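Local coordinates for protein RNA N6-adenosine-methyltransferase METTL16 (Homo sapiens, PDB 6M1U) that methylates the N6 position of adenosine in RNA, U6 small nuclear RNA among its substrates, and probably uses this vertebrate conserved region to help bind that RNA, at residues V33-T36 against W37-I41. Sequence-based numbering, arbitrary orientation.
Sequences VVTT and WIEKI
Val-33 and Trp-37 point the same way from neighbouring turns of helix 30-44, and methyl CG1 of Val-33 lies 3.9 Å from CD1 of the indole. The carbonyl of Val-33 accepts two bonds: Trp-37 N at 3.1 Å, and Thr-36 OG1, which reaches a lone pair in the carbonyl plane at 2.8 Å, placed there by a chi1 of 74° that sets OG1 between the backbone N and the carbonyl carbon. Indole NE1 bonds to Leu-16 O on helix 10-20. Val-34 O takes Ile-38 N at 2.9 Å, while CG1 of Val-34 runs beside CD1 of Ile-38. This alpha-helical bonding belongs to a helix packed against the antiparallel sheet, Val-34 and Ile-38 both resting on Val-116 of strand 108-119. Thr-35 O receives Glu-39 N at 2.7 Å, while the Thr-35 hydroxyl OG1 bonds back to Ile-31 O. Glu-39, extended beyond CG, slants across both threonines, with OE2 3.9 Å from CG2 of Thr-35 and OE1 3.4 Å from CA of Thr-36. OE2 also forms a salt bridge with Arg-51; an alanine in place of Glu-39 would probably leave Arg-51 without this carboxylate and remove the packing across the threonines. From Thr-36 O the pattern continues to Lys-40 N.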
loop_
_atom_site.group_PDB
_atom_site.type_symbol
_atom_site.label_atom_id
_atom_site.label_comp_id
_atom_site.label_asym_id
_atom_site.label_seq_id
_atom_site.Cartn_x
_atom_site.Cartn_y
_atom_site.Cartn_z
ATOM N N VAL A 33 1.058 -3.749 -10.355
ATOM C CA VAL A 33 -0.241 -3.033 -10.497
ATOM C C VAL A 33 -0.677 -2.550 -9.113
ATOM O O VAL A 33 -0.875 -1.336 -8.948
ATOM C CB VAL A 33 -1.309 -3.944 -11.130
ATOM C CG1 VAL A 33 -2.715 -3.476 -10.797
ATOM C CG2 VAL A 33 -1.125 -4.059 -12.633
ATOM N N VAL A 34 -0.808 -3.480 -8.165
ATOM C CA VAL A 34 -1.236 -3.158 -6.774
ATOM C C VAL A 34 -0.386 -2.006 -6.235
ATOM O O VAL A 34 -0.968 -1.018 -5.761
ATOM C CB VAL A 34 -1.131 -4.394 -5.862
ATOM C CG1 VAL A 34 -1.324 -4.033 -4.400
ATOM C CG2 VAL A 34 -2.102 -5.484 -6.280
ATOM N N THR A 35 0.940 -2.130 -6.325
ATOM C CA THR A 35 1.837 -1.100 -5.809
ATOM C C THR A 35 1.505 0.270 -6.381
ATOM O O THR A 35 1.400 1.254 -5.636
ATOM C CB THR A 35 3.283 -1.459 -6.123
ATOM O OG1 THR A 35 3.639 -2.662 -5.419
ATOM C CG2 THR A 35 4.203 -0.316 -5.720
ATOM N N THR A 36 1.321 0.358 -7.701
ATOM C CA THR A 36 0.997 1.660 -8.271
ATOM C C THR A 36 -0.384 2.151 -7.843
ATOM O O THR A 36 -0.648 3.354 -7.943
ATOM C CB THR A 36 1.072 1.639 -9.793
ATOM O OG1 THR A 36 -0.067 0.943 -10.287
ATOM C CG2 THR A 36 2.325 0.937 -10.283
ATOM N N TRP A 37 -1.273 1.257 -7.376
ATOM C CA TRP A 37 -2.510 1.737 -6.769
ATOM C C TRP A 37 -2.271 2.220 -5.345
ATOM O O TRP A 37 -2.863 3.220 -4.918
ATOM C CB TRP A 37 -3.593 0.665 -6.783
ATOM C CG TRP A 37 -4.354 0.578 -8.066
ATOM C CD1 TRP A 37 -4.405 -0.497 -8.931
ATOM C CD2 TRP A 37 -5.180 1.592 -8.648
ATOM N NE1 TRP A 37 -5.217 -0.202 -10.018
ATOM C CE2 TRP A 37 -5.706 1.069 -9.862
ATOM C CE3 TRP A 37 -5.542 2.889 -8.263
ATOM C CZ2 TRP A 37 -6.552 1.803 -10.681
ATOM C CZ3 TRP A 37 -6.391 3.611 -9.091
ATOM C CH2 TRP A 37 -6.879 3.069 -10.278
ATOM N N ILE A 38 -1.410 1.543 -4.584
ATOM C CA ILE A 38 -1.018 2.110 -3.295
ATOM C C ILE A 38 -0.326 3.463 -3.497
ATOM O O ILE A 38 -0.558 4.418 -2.744
ATOM C CB ILE A 38 -0.133 1.126 -2.511
ATOM C CG1 ILE A 38 -0.911 -0.142 -2.186
ATOM C CG2 ILE A 38 0.274 1.734 -1.212
ATOM C CD1 ILE A 38 -0.040 -1.280 -1.706
ATOM N N GLU A 39 0.498 3.581 -4.547
ATOM C CA GLU A 39 1.157 4.857 -4.820
ATOM C C GLU A 39 0.135 5.942 -5.117
ATOM O O GLU A 39 0.276 7.080 -4.655
ATOM C CB GLU A 39 2.136 4.704 -5.981
ATOM C CG GLU A 39 3.398 3.943 -5.628
ATOM C CD GLU A 39 4.261 3.585 -6.836
ATOM O OE1 GLU A 39 3.790 3.641 -7.995
ATOM O OE2 GLU A 39 5.439 3.239 -6.610
ATOM N N LYS A 40 -0.927 5.597 -5.854
ATOM C CA LYS A 40 -2.008 6.549 -6.085
ATOM C C LYS A 40 -2.677 6.943 -4.768
ATOM O O LYS A 40 -2.927 8.124 -4.513
ATOM C CB LYS A 40 -3.025 5.940 -7.056
ATOM C CG LYS A 40 -3.712 6.944 -7.971
ATOM C CD LYS A 40 -4.912 7.581 -7.313
ATOM C CE LYS A 40 -5.189 8.944 -7.941
ATOM N NZ LYS A 40 -6.595 9.412 -7.663
ATOM N N ILE A 41 -2.945 5.966 -3.907
ATOM C CA ILE A 41 -3.647 6.240 -2.659
ATOM C C ILE A 41 -2.817 7.144 -1.759
ATOM O O ILE A 41 -3.350 8.033 -1.076
ATOM C CB ILE A 41 -3.984 4.911 -1.960
ATOM C CG1 ILE A 41 -5.055 4.168 -2.756
ATOM C CG2 ILE A 41 -4.334 5.153 -0.476
ATOM C CD1 ILE A 41 -5.112 2.733 -2.455
#